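Local coordinates for pseudoaglycone deacetylase Dbv21 (Actinoplanes teichomyceticus, PDB 3DFI), which probably removes the acetyl group from a pseudoaglycone intermediate of the antibiotic A40926, using a bound zinc ion, at residues Leu73-Glu78 with Ala227-Val232; Asp136-Ile141 with Ala172-Ile177; Ser209-Glu214 with Gly255-Thr260. All coordinates share one frame; numbering follows the deposited sequence.

Contact 1: Leu73-Glu78 with Ala227-Val232; sequences LRRRNE and ATQLSV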
# COMPACT_ATOMS: atom_id res chain seq x y z
N LEU A 73 0.79 -6.84 16.28
CA LEU A 73 0.04 -8.09 16.14
C LEU A 73 -1.42 -7.85 15.74
O LEU A 73 -1.90 -8.42 14.76
CB LEU A 73 0.12 -8.93 17.42
CG LEU A 73 -0.65 -10.25 17.44
CD1 LEU A 73 -0.08 -11.25 16.40
CD2 LEU A 73 -0.67 -10.87 18.86
N ARG A 74 -2.15 -7.04 16.50
CA ARG A 74 -3.50 -6.63 16.09
C ARG A 74 -3.57 -6.22 14.61
O ARG A 74 -4.42 -6.70 13.85
CB ARG A 74 -4.00 -5.49 16.98
CG ARG A 74 -5.46 -4.98 16.67
CD ARG A 74 -6.53 -5.77 17.50
NE ARG A 74 -6.45 -7.21 17.23
CZ ARG A 74 -7.05 -7.82 16.21
NH1 ARG A 74 -6.87 -9.12 16.02
NH2 ARG A 74 -7.84 -7.15 15.38
N ARG A 75 -2.64 -5.36 14.19
CA ARG A 75 -2.61 -4.85 12.80
C ARG A 75 -2.26 -5.92 11.78
O ARG A 75 -2.82 -5.95 10.68
CB ARG A 75 -1.65 -3.67 12.71
CG ARG A 75 -2.14 -2.43 13.49
CD ARG A 75 -1.35 -1.18 13.10
NE ARG A 75 -1.52 -0.81 11.68
CZ ARG A 75 -0.86 0.21 11.12
NH1 ARG A 75 -0.02 0.92 11.85
NH2 ARG A 75 -1.04 0.52 9.84
N ARG A 76 -1.36 -6.84 12.14
CA ARG A 76 -1.04 -7.95 11.24
C ARG A 76 -2.28 -8.85 11.06
O ARG A 76 -2.54 -9.34 9.96
CB ARG A 76 0.16 -8.75 11.73
CG ARG A 76 1.49 -8.07 11.47
CD ARG A 76 2.66 -9.00 11.76
NE ARG A 76 2.66 -9.53 13.13
CZ ARG A 76 3.24 -8.93 14.17
NH1 ARG A 76 3.83 -7.74 14.02
NH2 ARG A 76 3.23 -9.51 15.35
N ASN A 77 -3.03 -9.04 12.14
CA ASN A 77 -4.29 -9.79 12.08
C ASN A 77 -5.35 -9.09 11.23
O ASN A 77 -6.11 -9.74 10.50
CB ASN A 77 -4.85 -10.07 13.49
CG ASN A 77 -4.08 -11.17 14.22
OD1 ASN A 77 -3.69 -12.19 13.64
ND2 ASN A 77 -3.91 -10.98 15.53
N GLU A 78 -5.43 -7.77 11.35
CA GLU A 78 -6.31 -6.99 10.49
C GLU A 78 -5.95 -7.18 9.01
O GLU A 78 -6.84 -7.36 8.15
CB GLU A 78 -6.23 -5.50 10.86
CG GLU A 78 -6.86 -5.15 12.25
CD GLU A 78 -6.82 -3.65 12.52
OE1 GLU A 78 -6.02 -2.92 11.87
OE2 GLU A 78 -7.63 -3.19 13.37
N ALA A 227 -9.60 -1.81 11.35
CA ALA A 227 -10.50 -1.02 12.19
C ALA A 227 -9.70 -0.02 13.00
O ALA A 227 -10.19 1.04 13.40
CB ALA A 227 -11.23 -1.94 13.13
N THR A 228 -8.48 -0.42 13.31
CA THR A 228 -7.52 0.40 14.02
C THR A 228 -7.26 1.72 13.25
O THR A 228 -7.42 2.80 13.81
CB THR A 228 -6.24 -0.47 14.24
OG1 THR A 228 -5.58 -0.11 15.45
CG2 THR A 228 -5.33 -0.47 13.07
N GLN A 229 -6.93 1.60 11.96
CA GLN A 229 -6.64 2.72 11.07
C GLN A 229 -7.91 3.47 10.68
O GLN A 229 -7.94 4.71 10.68
CB GLN A 229 -5.91 2.24 9.80
CG GLN A 229 -4.56 1.54 10.08
CD GLN A 229 -3.74 2.23 11.16
OE1 GLN A 229 -3.65 1.74 12.29
NE2 GLN A 229 -3.16 3.38 10.83
N LEU A 230 -8.98 2.73 10.36
CA LEU A 230 -10.26 3.39 10.08
C LEU A 230 -10.88 4.11 11.25
O LEU A 230 -11.79 4.94 11.07
CB LEU A 230 -11.26 2.44 9.39
CG LEU A 230 -11.07 2.43 7.85
CD1 LEU A 230 -9.65 2.07 7.41
CD2 LEU A 230 -12.08 1.53 7.17
N SER A 231 -10.37 3.86 12.46
CA SER A 231 -10.88 4.66 13.58
C SER A 231 -10.46 6.15 13.45
O SER A 231 -11.08 7.03 14.05
CB SER A 231 -10.57 4.05 14.96
OG SER A 231 -9.25 4.27 15.36
N VAL A 232 -9.42 6.39 12.64
CA VAL A 232 -9.00 7.76 12.24
C VAL A 232 -9.49 8.10 10.83
O VAL A 232 -10.11 9.14 10.62
CB VAL A 232 -7.44 7.95 12.32
CG1 VAL A 232 -7.03 9.37 11.86
CG2 VAL A 232 -6.93 7.70 13.73

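Contact 2: Asp136-Ile141 with Ala172-Ile177; sequences DIESMI and ARERGI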
# COMPACT_ATOMS: atom_id res chain seq x y z
N ASP A 136 15.45 -7.13 1.11
CA ASP A 136 14.25 -7.91 1.44
C ASP A 136 13.22 -7.96 0.31
O ASP A 136 12.57 -8.99 0.12
CB ASP A 136 13.60 -7.36 2.71
CG ASP A 136 14.38 -7.69 3.96
OD1 ASP A 136 15.58 -8.08 3.89
OD2 ASP A 136 13.77 -7.58 5.04
N ILE A 137 13.06 -6.85 -0.42
CA ILE A 137 12.19 -6.84 -1.60
C ILE A 137 12.77 -7.70 -2.74
O ILE A 137 12.03 -8.42 -3.40
CB ILE A 137 11.88 -5.39 -2.11
CG1 ILE A 137 11.02 -4.64 -1.08
CG2 ILE A 137 11.06 -5.41 -3.41
CD1 ILE A 137 10.98 -3.16 -1.37
N GLU A 138 14.08 -7.64 -2.96
CA GLU A 138 14.71 -8.56 -3.91
C GLU A 138 14.46 -10.02 -3.51
O GLU A 138 14.10 -10.84 -4.35
CB GLU A 138 16.21 -8.26 -4.11
CG GLU A 138 16.41 -6.88 -4.79
CD GLU A 138 17.82 -6.56 -5.24
OE1 GLU A 138 18.71 -7.41 -5.08
OE2 GLU A 138 18.04 -5.44 -5.77
N SER A 139 14.63 -10.33 -2.23
CA SER A 139 14.39 -11.70 -1.73
C SER A 139 12.93 -12.09 -1.98
O SER A 139 12.66 -13.21 -2.41
CB SER A 139 14.71 -11.79 -0.24
OG SER A 139 16.08 -11.54 -0.01
N MET A 140 12.00 -11.17 -1.73
CA MET A 140 10.58 -11.41 -2.00
C MET A 140 10.26 -11.64 -3.51
O MET A 140 9.49 -12.55 -3.85
CB MET A 140 9.71 -10.31 -1.38
CG MET A 140 8.24 -10.71 -1.17
SD MET A 140 8.00 -11.92 0.19
CE MET A 140 8.12 -13.50 -0.59
N ILE A 141 10.88 -10.86 -4.39
CA ILE A 141 10.73 -11.05 -5.84
C ILE A 141 11.24 -12.42 -6.31
O ILE A 141 10.55 -13.12 -7.06
CB ILE A 141 11.43 -9.92 -6.63
CG1 ILE A 141 10.72 -8.58 -6.36
CG2 ILE A 141 11.53 -10.28 -8.15
CD1 ILE A 141 11.42 -7.37 -6.93
N ALA A 172 12.99 -3.92 -8.24
CA ALA A 172 12.32 -4.34 -9.49
C ALA A 172 13.18 -4.13 -10.75
O ALA A 172 13.13 -4.92 -11.69
CB ALA A 172 10.94 -3.65 -9.64
N ARG A 173 13.97 -3.05 -10.75
CA ARG A 173 14.89 -2.76 -11.85
C ARG A 173 16.04 -3.76 -11.88
O ARG A 173 16.48 -4.19 -12.96
CB ARG A 173 15.42 -1.32 -11.76
CG ARG A 173 16.33 -0.88 -12.93
CD ARG A 173 16.90 0.54 -12.72
NE ARG A 173 15.84 1.53 -12.50
CZ ARG A 173 15.76 2.30 -11.41
NH1 ARG A 173 16.70 2.23 -10.47
NH2 ARG A 173 14.73 3.14 -11.26
N GLU A 174 16.54 -4.11 -10.70
CA GLU A 174 17.63 -5.09 -10.59
C GLU A 174 17.14 -6.42 -11.14
O GLU A 174 17.87 -7.10 -11.87
CB GLU A 174 18.07 -5.26 -9.12
CG GLU A 174 19.23 -6.28 -8.88
CD GLU A 174 20.57 -5.87 -9.51
OE1 GLU A 174 21.49 -6.70 -9.55
OE2 GLU A 174 20.69 -4.72 -9.97
N ARG A 175 15.91 -6.79 -10.79
CA ARG A 175 15.33 -8.07 -11.19
C ARG A 175 14.56 -8.07 -12.51
O ARG A 175 14.00 -9.09 -12.91
CB ARG A 175 14.56 -8.69 -10.02
CG ARG A 175 15.55 -9.29 -8.99
CD ARG A 175 14.97 -10.39 -8.13
NE ARG A 175 15.23 -11.72 -8.64
CZ ARG A 175 16.23 -12.49 -8.22
NH1 ARG A 175 16.38 -13.70 -8.73
NH2 ARG A 175 17.08 -12.05 -7.30
N GLY A 176 14.56 -6.93 -13.20
CA GLY A 176 13.87 -6.76 -14.49
C GLY A 176 12.38 -7.10 -14.46
O GLY A 176 11.86 -7.75 -15.39
N ILE A 177 11.68 -6.66 -13.42
CA ILE A 177 10.24 -6.86 -13.35
C ILE A 177 9.53 -5.53 -13.65
O ILE A 177 9.88 -4.50 -13.06
CB ILE A 177 9.77 -7.33 -11.92
CG1 ILE A 177 10.64 -8.45 -11.32
CG2 ILE A 177 8.24 -7.60 -11.91
CD1 ILE A 177 10.83 -9.73 -12.18

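Contact 3: Ser209-Glu214 with Gly255-Thr260; sequences SFVDEE and GGYNET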
# COMPACT_ATOMS: atom_id res chain seq x y z
N SER A 209 -7.37 2.13 -13.89
CA SER A 209 -7.74 0.72 -13.92
C SER A 209 -9.19 0.58 -13.45
O SER A 209 -9.52 0.84 -12.28
CB SER A 209 -6.73 -0.12 -13.10
OG SER A 209 -7.38 -1.13 -12.30
N PHE A 210 -10.06 0.23 -14.39
CA PHE A 210 -11.48 0.06 -14.13
C PHE A 210 -11.77 -1.33 -13.62
O PHE A 210 -11.14 -2.31 -14.04
CB PHE A 210 -12.28 0.34 -15.39
CG PHE A 210 -12.31 1.78 -15.77
CD1 PHE A 210 -11.38 2.30 -16.66
CD2 PHE A 210 -13.27 2.63 -15.22
CE1 PHE A 210 -11.40 3.66 -17.01
CE2 PHE A 210 -13.30 3.98 -15.56
CZ PHE A 210 -12.36 4.49 -16.45
N VAL A 211 -12.73 -1.41 -12.70
CA VAL A 211 -13.12 -2.67 -12.08
C VAL A 211 -14.64 -2.83 -12.13
O VAL A 211 -15.37 -1.85 -12.34
CB VAL A 211 -12.59 -2.81 -10.60
CG1 VAL A 211 -11.06 -2.57 -10.53
CG2 VAL A 211 -13.34 -1.87 -9.65
N ASP A 212 -15.12 -4.06 -11.95
CA ASP A 212 -16.55 -4.32 -11.94
C ASP A 212 -17.13 -4.10 -10.53
O ASP A 212 -16.37 -3.84 -9.58
CB ASP A 212 -16.86 -5.72 -12.51
CG ASP A 212 -16.32 -6.87 -11.64
OD1 ASP A 212 -16.29 -8.01 -12.15
OD2 ASP A 212 -15.93 -6.66 -10.48
N GLU A 213 -18.45 -4.17 -10.38
CA GLU A 213 -19.04 -3.84 -9.08
C GLU A 213 -18.61 -4.77 -7.94
O GLU A 213 -18.46 -4.32 -6.81
CB GLU A 213 -20.56 -3.66 -9.12
CG GLU A 213 -21.30 -4.43 -10.19
CD GLU A 213 -22.58 -3.73 -10.64
OE1 GLU A 213 -22.80 -3.61 -11.87
OE2 GLU A 213 -23.35 -3.29 -9.76
N GLU A 214 -18.38 -6.04 -8.22
CA GLU A 214 -17.97 -6.94 -7.15
C GLU A 214 -16.55 -6.65 -6.65
O GLU A 214 -16.29 -6.79 -5.44
CB GLU A 214 -18.18 -8.42 -7.52
CG GLU A 214 -16.92 -9.22 -7.81
CD GLU A 214 -17.05 -10.69 -7.41
OE1 GLU A 214 -17.17 -11.54 -8.32
OE2 GLU A 214 -17.03 -10.98 -6.20
N GLY A 255 -17.97 6.03 -15.88
CA GLY A 255 -17.53 4.63 -16.02
C GLY A 255 -17.17 3.77 -14.83
O GLY A 255 -16.29 2.90 -14.95
N GLY A 256 -17.84 3.96 -13.70
CA GLY A 256 -17.66 3.06 -12.55
C GLY A 256 -16.33 3.18 -11.80
O GLY A 256 -15.49 4.01 -12.13
N TYR A 257 -16.17 2.33 -10.79
CA TYR A 257 -15.02 2.40 -9.88
C TYR A 257 -13.69 2.13 -10.57
O TYR A 257 -13.57 1.26 -11.45
CB TYR A 257 -15.19 1.52 -8.63
CG TYR A 257 -14.24 1.94 -7.55
CD1 TYR A 257 -14.45 3.13 -6.85
CD2 TYR A 257 -13.09 1.19 -7.25
CE1 TYR A 257 -13.57 3.55 -5.88
CE2 TYR A 257 -12.19 1.61 -6.28
CZ TYR A 257 -12.44 2.79 -5.60
OH TYR A 257 -11.58 3.24 -4.66
N ASN A 258 -12.69 2.88 -10.13
CA ASN A 258 -11.37 2.89 -10.72
C ASN A 258 -10.31 3.42 -9.76
O ASN A 258 -10.60 4.15 -8.80
CB ASN A 258 -11.39 3.70 -12.04
CG ASN A 258 -11.77 5.15 -11.83
OD1 ASN A 258 -12.94 5.52 -11.95
ND2 ASN A 258 -10.79 5.97 -11.50
N GLU A 259 -9.07 3.02 -10.04
CA GLU A 259 -7.89 3.38 -9.28
C GLU A 259 -6.78 3.80 -10.30
O GLU A 259 -6.69 3.25 -11.41
CB GLU A 259 -7.46 2.19 -8.42
CG GLU A 259 -8.56 1.72 -7.40
CD GLU A 259 -8.27 0.39 -6.72
OE1 GLU A 259 -7.65 -0.51 -7.35
OE2 GLU A 259 -8.67 0.23 -5.54
N THR A 260 -5.96 4.78 -9.92
CA THR A 260 -4.93 5.35 -10.80
C THR A 260 -3.55 4.81 -10.46
O THR A 260 -3.16 4.72 -9.29
CB THR A 260 -4.88 6.89 -10.65
OG1 THR A 260 -6.16 7.43 -10.97
CG2 THR A 260 -3.84 7.52 -11.54
O HOH W 1 -17.46 -0.89 -10.92

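Contact 1: Leu73-Glu78 with Ala227-Val232
The backbone N of Thr228 donates a hydrogen bond of 2.9 Å to Glu78 OE2, at an N-H...O angle of 154°. It meets that oxygen on the syn side, a little out of the carboxylate plane. Glu78 suits the task because its chain is long and straight: CG stands anti to the carbonyl carbon (chi1 -69°), and extension beyond it carries the carboxylate from helix 71-86 to the amino-terminal part of helix 227-233. A negative group there would be favoured by the helix dipole. The CB of Thr228 points toward the other helix, and its methyl CG2 lies 3.8 Å from Arg75 CG, so the aliphatic stem of the arginine provides an apolar surface. Thr228 OG1, buried by the contact, finds no polar partner in the model.

Beyond that stem, Arg75 bends at chi3, about its CG-CD bond, and presents its guanidinium flat to the amide of Gln229. The two planes are only 8° apart, and OE1 sits over the centre of the guanidinium, 3.4 Å from CZ. This is stacking: Gln229 OE1 lies above the plane, and its partial negative charge should be attracted to the cation. A hydrogen bond of the same group runs from Arg75 NH2 to Leu17 O. Trp63 of helix 54-63 packs against Arg75, Thr228 and Gln229.

The short helical segments run nearly perpendicular, their axes 10.3 Å apart, so the helices meet through side chains near one crossing. The side chain of Arg75 also borders the metal site, coming within about 4 Å of that of zinc ligand His16 and about 6 Å of the metal, a position consistent with a second-shell role at the zinc centre of a PIG-L-type deacetylase.

Contact 2: Asp136-Ile141 with Ala172-Ile177
The carboxylates of Glu138 and Glu174 lie almost parallel, their planes 8° apart, yet they do not pair. Glu138 OE2 instead abuts the aliphatic part of Glu174, 3.4 Å from its CB, and the two OE2 atoms stay 5.0 Å apart. Glu174 CG stands anti to its backbone N (chi1 180°), and the bend that follows leads the acid group away from the contact. The like charges are probably eased by Arg134, which forms a salt bridge with Glu138 and a long, weak ion pair with Glu174. The third flat group, the Arg175 guanidinium, has Ile141 CG2 and Glu138 O lying obliquely to it. The methylene chain of Arg175 does the packing, its CD reaching to 3.4 Å from Ile141 CG2.

Helix 159-174 is the connection of a beta-alpha-beta crossover between parallel strands 148-152 and 179-182, and this is where it ends beside helix 126-144. A Schellman motif closes it: Gly176 takes positive phi (55°), a conformation glycine adopts easily, and Ile177 N bonds back to Ala172 O at 2.9 Å. Just past this cap Ile177 comes back to the interface, where its CG1 lies 3.8 Å from Ile141 CG2. Branched Ile141 serves two directions at once, since its other arm ends with CD1 4.0 Å from Ala172 N, while Leu11 of strand 9-14 also touches this side chain.

Contact 3: Ser209-Glu214 with Gly255-Thr260
Phe210 and Asn258 face each other as an antiparallel, non-hydrogen-bonded pair, and their side chains lie side by side, pointing the same way. The flat ring of Phe210 gives Asn258 CB a face to pack on, a CH-pi contact 4.2 Å from the centroid and 26° off the normal. Gly256 O lies at the edge of that ring. Gly255, without a side chain, leaves room for the aromatic group, and Gly256 accommodates positive phi.

Val211 and Tyr257 are likewise aligned. Tyr257 CG stands anti to its backbone N (chi1 -162°), which sets the foot of the ring beside Val211, and the beta-branched valine offers methyl CG2 to the phenol rim near its plane, 3.9 Å from Tyr257 CD2. Ser209 and Glu259 occupy the face opposite Phe210 and Asn258, and their backbones bind each other twice. Ser209 N donates to Glu259 O at 2.8 Å in a nearly straight bond (175°); the return bond from Glu259 N to Ser209 O is 3.2 Å. Val211 N extends the ladder with a 3.1 Å bond to Tyr257 O. Where the strands part, a water donates to Val211 O at 2.7 Å and accepts weakly from Tyr257 N.

The polar ends bond to other elements: Ser209 and Glu259 both to Ser27 of helix 19-33, while Lys219 of helix 213-223 forms a salt bridge with Glu259 and a hydrogen bond with Tyr257 OH. Asp212 N-caps helix 213-223 through Ala215 N. Edge strand 201-210 and its neighbour 258-266 lie against helix 19-33 on the Ser209 face, with helix 240-251 against Tyr257 and Asn258.

In the fold
The three contacts lie far apart around one alpha/beta domain, with centres 25 to 28 Å from one another and no direct touch. Contacts 1 and 2 stand on opposite sides of the chain's centre. Along the sequence, contact 1 spans a long excursion that includes both segments of contact 2 and opens contact 3, whose second segment follows 227-232. Contact 2 joins two helices that pack beside the parallel part of the mixed sheet, whereas contact 3 pairs the two antiparallel strands at its far end. Helices 213-223 and 227-233 lead from contact 3 to contact 1. Contact 1 borders the metal site, while contacts 2 and 3 tie together more distant parts of the domain.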